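Local coordinates for regulator of g-protein signalling 1 (Homo sapiens, PDB 2BV1) that speeds GTP hydrolysis by G protein alpha subunits through its RGS domain, driving them into the inactive GDP-bound form and damping receptor signalling, at residues A17-W22 against L137-D142; I89-R94 against D112-V117. All coordinates share one frame; numbering follows the deposited sequence.

Contact 1 of 2, residues A17-W22 against L137-D142; sequences AEVMQW and LNLLND
V19 meets two leucines of the facing helix with its two methyl groups, one for each. CG1, anti to the backbone N (chi1 171°), lies 3.9 Å from L140 CB, and there the two side chains slide past each other in opposite directions. The other branch, CG2, comes within 4.0 Å of L139 CD2, the two side chains crossing obliquely. That same leucine methyl also touches W22, with 3.8 Å between L139 CD2 and W22 CZ3; the leucine crosses the tryptophan side chain at about a right angle, and its one methyl touches both V19 and the indole. The indole is held from its own segment as well: V19 CA sits over the centre of one ring face, and W22 NE1 donates to E18 OE2 at 3.0 Å, a bent bond (133°) reaching the anti side of the carboxylate. An alanine in place of W22 would probably open a gap beside L139 CD2, take away the ring face lying over V19 CA and deprive E18 OE2 of its indole donor. Toward the more exposed margin, L140 CD1 approaches M20 CG to 3.5 Å, again with the side chains at about a right angle. No hydrogen bond crosses between the two segments, although Y136, just before 137-142, gives a hydroxyl that hydrogen-bonds V19 O. The axes of 17-21 and 137-142 run roughly antiparallel (147°) and approach to 9.3 Å, an apolar pairing of the first and last helices that is in keeping with the terminal subdomain of the all-helical RGS fold.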
loop_
_atom_site.group_PDB
_atom_site.type_symbol
_atom_site.label_atom_id
_atom_site.label_comp_id
_atom_site.label_asym_id
_atom_site.label_seq_id
_atom_site.Cartn_x
_atom_site.Cartn_y
_atom_site.Cartn_z
ATOM N N ALA A 17 -22.404 6.223 -2.349
ATOM C CA ALA A 17 -22.239 5.194 -3.386
ATOM C C ALA A 17 -20.776 4.870 -3.544
ATOM O O ALA A 17 -20.394 3.702 -3.531
ATOM C CB ALA A 17 -22.838 5.625 -4.701
ATOM N N GLU A 18 -19.933 5.906 -3.643
ATOM C CA GLU A 18 -18.503 5.687 -3.845
ATOM C C GLU A 18 -17.875 4.955 -2.686
ATOM O O GLU A 18 -17.110 4.022 -2.885
ATOM C CB GLU A 18 -17.770 7.039 -4.084
ATOM C CG GLU A 18 -16.273 6.939 -4.227
ATOM C CD GLU A 18 -15.833 5.942 -5.305
ATOM O OE1 GLU A 18 -16.505 5.853 -6.363
ATOM O OE2 GLU A 18 -14.794 5.276 -5.109
ATOM N N VAL A 19 -18.182 5.404 -1.475
ATOM C CA VAL A 19 -17.671 4.807 -0.276
ATOM C C VAL A 19 -18.186 3.341 -0.157
ATOM O O VAL A 19 -17.442 2.489 0.289
ATOM C CB VAL A 19 -18.075 5.612 0.945
ATOM C CG1 VAL A 19 -17.717 4.872 2.266
ATOM C CG2 VAL A 19 -17.459 7.009 0.871
ATOM N N MET A 20 -19.445 3.056 -0.550
ATOM C CA MET A 20 -19.934 1.648 -0.669
ATOM C C MET A 20 -19.060 0.793 -1.612
ATOM O O MET A 20 -18.749 -0.348 -1.307
ATOM C CB MET A 20 -21.399 1.573 -1.178
ATOM C CG MET A 20 -22.484 2.161 -0.315
ATOM S SD MET A 20 -24.224 2.228 -0.995
ATOM C CE MET A 20 -24.175 0.820 -2.126
ATOM N N GLN A 21 -18.708 1.326 -2.778
ATOM C CA GLN A 21 -17.849 0.654 -3.744
ATOM C C GLN A 21 -16.478 0.168 -3.238
ATOM O O GLN A 21 -15.938 -0.832 -3.737
ATOM C CB GLN A 21 -17.670 1.525 -4.991
ATOM C CG GLN A 21 -18.883 1.534 -5.934
ATOM C CD GLN A 21 -19.085 0.210 -6.682
ATOM O OE1 GLN A 21 -18.265 -0.191 -7.537
ATOM N NE2 GLN A 21 -20.194 -0.467 -6.377
ATOM N N TRP A 22 -15.935 0.873 -2.256
ATOM C CA TRP A 22 -14.675 0.504 -1.616
ATOM C C TRP A 22 -14.759 -0.870 -0.928
ATOM O O TRP A 22 -13.723 -1.505 -0.722
ATOM C CB TRP A 22 -14.272 1.513 -0.546
ATOM C CG TRP A 22 -14.097 2.953 -1.032
ATOM C CD1 TRP A 22 -14.031 3.383 -2.302
ATOM C CD2 TRP A 22 -13.926 4.108 -0.207
ATOM N NE1 TRP A 22 -13.835 4.738 -2.346
ATOM C CE2 TRP A 22 -13.783 5.218 -1.074
ATOM C CE3 TRP A 22 -13.867 4.307 1.175
ATOM C CZ2 TRP A 22 -13.629 6.526 -0.611
ATOM C CZ3 TRP A 22 -13.668 5.636 1.649
ATOM C CH2 TRP A 22 -13.590 6.715 0.754
ATOM N N LEU A 137 -17.507 2.852 8.604
ATOM C CA LEU A 137 -18.959 2.742 8.744
ATOM C C LEU A 137 -19.612 4.085 9.092
ATOM O O LEU A 137 -20.654 4.413 8.523
ATOM C CB LEU A 137 -19.303 1.636 9.749
ATOM C CG LEU A 137 -18.925 0.215 9.276
ATOM C CD1 LEU A 137 -19.042 -0.823 10.338
ATOM C CD2 LEU A 137 -19.766 -0.165 8.088
ATOM N N ASN A 138 -18.973 4.888 9.952
ATOM C CA ASN A 138 -19.415 6.294 10.183
ATOM C C ASN A 138 -19.417 7.108 8.916
ATOM O O ASN A 138 -20.414 7.738 8.596
ATOM C CB ASN A 138 -18.588 7.005 11.298
ATOM C CG ASN A 138 -18.867 6.427 12.723
ATOM O OD1 ASN A 138 -19.848 5.733 12.921
ATOM N ND2 ASN A 138 -17.996 6.718 13.681
ATOM N N LEU A 139 -18.307 7.088 8.175
ATOM C CA LEU A 139 -18.213 7.850 6.928
ATOM C C LEU A 139 -19.369 7.483 6.006
ATOM O O LEU A 139 -20.091 8.338 5.518
ATOM C CB LEU A 139 -16.882 7.597 6.220
ATOM C CG LEU A 139 -16.588 8.420 4.971
ATOM C CD1 LEU A 139 -16.430 9.968 5.327
ATOM C CD2 LEU A 139 -15.386 7.931 4.197
ATOM N N LEU A 140 -19.543 6.179 5.809
ATOM C CA LEU A 140 -20.578 5.639 4.929
ATOM C C LEU A 140 -21.983 6.087 5.330
ATOM O O LEU A 140 -22.720 6.630 4.506
ATOM C CB LEU A 140 -20.478 4.104 4.924
ATOM C CG LEU A 140 -21.481 3.308 4.114
ATOM C CD1 LEU A 140 -21.592 3.812 2.657
ATOM C CD2 LEU A 140 -21.147 1.816 4.168
ATOM N N ASN A 141 -22.330 5.882 6.597
ATOM C CA ASN A 141 -23.687 6.121 7.065
ATOM C C ASN A 141 -24.040 7.596 7.164
ATOM O O ASN A 141 -25.122 8.010 6.757
ATOM C CB ASN A 141 -23.910 5.383 8.389
ATOM C CG ASN A 141 -24.204 3.888 8.151
ATOM O OD1 ASN A 141 -25.363 3.511 7.919
ATOM N ND2 ASN A 141 -23.162 3.061 8.137
ATOM N N ASP A 142 -23.102 8.393 7.657
ATOM C CA ASP A 142 -23.339 9.827 7.849
ATOM C C ASP A 142 -23.430 10.593 6.518
ATOM O O ASP A 142 -23.935 11.721 6.482
ATOM C CB ASP A 142 -22.267 10.393 8.789
ATOM C CG ASP A 142 -22.341 9.781 10.194
ATOM O OD1 ASP A 142 -23.331 9.067 10.469
ATOM O OD2 ASP A 142 -21.435 9.995 11.040
#

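Contact 2 of 2, residues I89-R94 against D112-V117; sequences INIDFR and DEAQKV
I91 faces A114 and V117 where the loop leading into helix 93-103 lies against the first turns of helix 112-131 in the all-helical RGS domain. The tight part of the contact is carried by the two branches of the isoleucine. Its CG2 methyl packs on V117 CG1 at 3.8 Å, the side chains crossing at about a right angle, and also comes near the backbone oxygen of A114. The longer branch starts from the position between the backbone N and the carbonyl carbon (chi1 59°) and ends with CD1 4.1 Å from A114 CB. I118, on the same helix, touches I91 too, while F54 of helix 50-62 packs on A114, so the buried side of this patch continues into the helical core.

The flanking residues, N90 and D92, make the looser and more exposed part. N90 approaches V117 through its backbone, with N90 O 4.2 Å from V117 CG1, and it is the centre of an inverse gamma turn whose I91 N to I89 O bond is weak. D92 makes only a distant approach, OD1 to V117 CG2 at 4.4 Å, and its carboxylate is engaged with the start of helix 93-103 instead. It occupies the N-cap position of that helix: OD1 is hydrogen-bonded to T95 OG1, whereas OD2 accepts a weak capping bond from R94 N, 3.1 Å long and bent to 122°.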
loop_
_atom_site.group_PDB
_atom_site.type_symbol
_atom_site.label_atom_id
_atom_site.label_comp_id
_atom_site.label_asym_id
_atom_site.label_seq_id
_atom_site.Cartn_x
_atom_site.Cartn_y
_atom_site.Cartn_z
ATOM N N ILE A 89 8.410 -4.076 6.281
ATOM C CA ILE A 89 7.241 -4.750 5.778
ATOM C C ILE A 89 7.386 -6.259 6.022
ATOM O O ILE A 89 8.509 -6.796 6.064
ATOM C CB ILE A 89 6.992 -4.451 4.268
ATOM C CG1 ILE A 89 8.168 -4.932 3.402
ATOM C CG2 ILE A 89 6.694 -2.972 4.057
ATOM C CD1 ILE A 89 7.951 -4.794 1.927
ATOM N N ASN A 90 6.230 -6.906 6.208
ATOM C CA ASN A 90 6.154 -8.329 6.551
ATOM C C ASN A 90 6.100 -9.194 5.299
ATOM O O ASN A 90 5.070 -9.797 4.989
ATOM C CB ASN A 90 4.890 -8.636 7.349
ATOM C CG ASN A 90 4.989 -8.299 8.792
ATOM O OD1 ASN A 90 5.905 -8.732 9.500
ATOM N ND2 ASN A 90 3.967 -7.587 9.279
ATOM N N ILE A 91 7.185 -9.233 4.554
ATOM C CA ILE A 91 7.327 -10.203 3.465
ATOM C C ILE A 91 8.148 -11.307 4.050
ATOM O O ILE A 91 8.775 -11.122 5.093
ATOM C CB ILE A 91 7.982 -9.640 2.195
ATOM C CG1 ILE A 91 9.393 -9.089 2.492
ATOM C CG2 ILE A 91 7.087 -8.589 1.596
ATOM C CD1 ILE A 91 10.013 -8.293 1.297
ATOM N N ASP A 92 8.089 -12.470 3.406
ATOM C CA ASP A 92 8.850 -13.616 3.836
ATOM C C ASP A 92 10.316 -13.406 3.439
ATOM O O ASP A 92 10.648 -12.641 2.520
ATOM C CB ASP A 92 8.299 -14.890 3.175
ATOM C CG ASP A 92 8.438 -14.834 1.660
ATOM O OD1 ASP A 92 7.640 -14.132 0.999
ATOM O OD2 ASP A 92 9.391 -15.419 1.155
ATOM N N PHE A 93 11.165 -14.133 4.133
ATOM C CA PHE A 93 12.595 -14.159 3.939
ATOM C C PHE A 93 13.086 -14.322 2.493
ATOM O O PHE A 93 14.033 -13.633 2.103
ATOM C CB PHE A 93 13.179 -15.262 4.823
ATOM C CG PHE A 93 14.621 -15.445 4.677
ATOM C CD1 PHE A 93 15.497 -14.573 5.281
ATOM C CD2 PHE A 93 15.129 -16.509 3.937
ATOM C CE1 PHE A 93 16.869 -14.747 5.135
ATOM C CE2 PHE A 93 16.484 -16.683 3.783
ATOM C CZ PHE A 93 17.361 -15.809 4.392
ATOM N N ARG A 94 12.455 -15.220 1.724
ATOM C CA ARG A 94 12.909 -15.515 0.349
ATOM C C ARG A 94 12.561 -14.371 -0.584
ATOM O O ARG A 94 13.363 -14.006 -1.436
ATOM C CB ARG A 94 12.360 -16.858 -0.207
ATOM C CG ARG A 94 13.112 -18.055 0.331
ATOM C CD ARG A 94 12.559 -19.392 -0.183
ATOM N NE ARG A 94 13.134 -20.518 0.552
ATOM C CZ ARG A 94 12.577 -21.732 0.608
ATOM N NH1 ARG A 94 11.428 -21.978 -0.022
ATOM N NH2 ARG A 94 13.151 -22.676 1.334
ATOM N N ASP A 112 7.727 -5.907 -7.732
ATOM C CA ASP A 112 6.469 -6.609 -8.069
ATOM C C ASP A 112 6.158 -7.787 -7.135
ATOM O O ASP A 112 5.017 -7.981 -6.737
ATOM C CB ASP A 112 6.526 -7.133 -9.493
ATOM C CG ASP A 112 6.320 -6.033 -10.542
ATOM O OD1 ASP A 112 6.146 -4.849 -10.179
ATOM O OD2 ASP A 112 6.314 -6.389 -11.730
ATOM N N GLU A 113 7.168 -8.560 -6.774
ATOM C CA GLU A 113 6.954 -9.726 -5.912
ATOM C C GLU A 113 6.592 -9.281 -4.495
ATOM O O GLU A 113 5.609 -9.739 -3.899
ATOM C CB GLU A 113 8.182 -10.644 -5.895
ATOM C CG GLU A 113 8.224 -11.707 -6.983
ATOM C CD GLU A 113 9.419 -12.651 -6.831
ATOM O OE1 GLU A 113 9.872 -12.890 -5.666
ATOM O OE2 GLU A 113 9.908 -13.159 -7.878
ATOM N N ALA A 114 7.390 -8.370 -3.952
ATOM C CA ALA A 114 7.153 -7.845 -2.617
ATOM C C ALA A 114 5.838 -7.088 -2.553
ATOM O O ALA A 114 5.092 -7.182 -1.563
ATOM C CB ALA A 114 8.313 -6.979 -2.151
ATOM N N GLN A 115 5.498 -6.419 -3.639
ATOM C CA GLN A 115 4.287 -5.591 -3.679
ATOM C C GLN A 115 3.057 -6.534 -3.632
ATOM O O GLN A 115 2.080 -6.273 -2.964
ATOM C CB GLN A 115 4.247 -4.765 -4.942
ATOM C CG GLN A 115 3.058 -3.798 -4.946
ATOM C CD GLN A 115 2.991 -2.880 -6.154
ATOM O OE1 GLN A 115 3.629 -3.121 -7.169
ATOM N NE2 GLN A 115 2.199 -1.808 -6.037
ATOM N N LYS A 116 3.144 -7.617 -4.389
ATOM C CA LYS A 116 2.092 -8.597 -4.421
ATOM C C LYS A 116 1.846 -9.213 -3.057
ATOM O O LYS A 116 0.726 -9.319 -2.639
ATOM C CB LYS A 116 2.380 -9.629 -5.472
ATOM C CG LYS A 116 1.144 -10.464 -5.819
ATOM N N VAL A 117 2.893 -9.612 -2.355
ATOM C CA VAL A 117 2.763 -10.129 -1.012
ATOM C C VAL A 117 2.020 -9.113 -0.132
ATOM O O VAL A 117 1.061 -9.451 0.607
ATOM C CB VAL A 117 4.154 -10.485 -0.387
ATOM C CG1 VAL A 117 4.022 -10.864 1.101
ATOM C CG2 VAL A 117 4.810 -11.606 -1.140
#

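In the fold
From the N terminus, the chain enters helix 16-21, the first half of contact 1; contact 1 pairs this helix with helix 134-142 and so closes a loop of 114 mostly helical residues. Within that span, after helices 26-31, 33-45, 50-62 and 69-81, the chain reaches 89-94; contact 2 then closes a much shorter loop of 17 residues around most of helix 93-103. The two loops are therefore nested, not crossed. Contact 1 joins the first and last helices, contact 2 the loop before helix 93-103 to helix 112-131. Their centres lie 30 Å apart, on opposite sides of the chain's centre, with helix 112-131 leading from contact 2 toward helix 134-142.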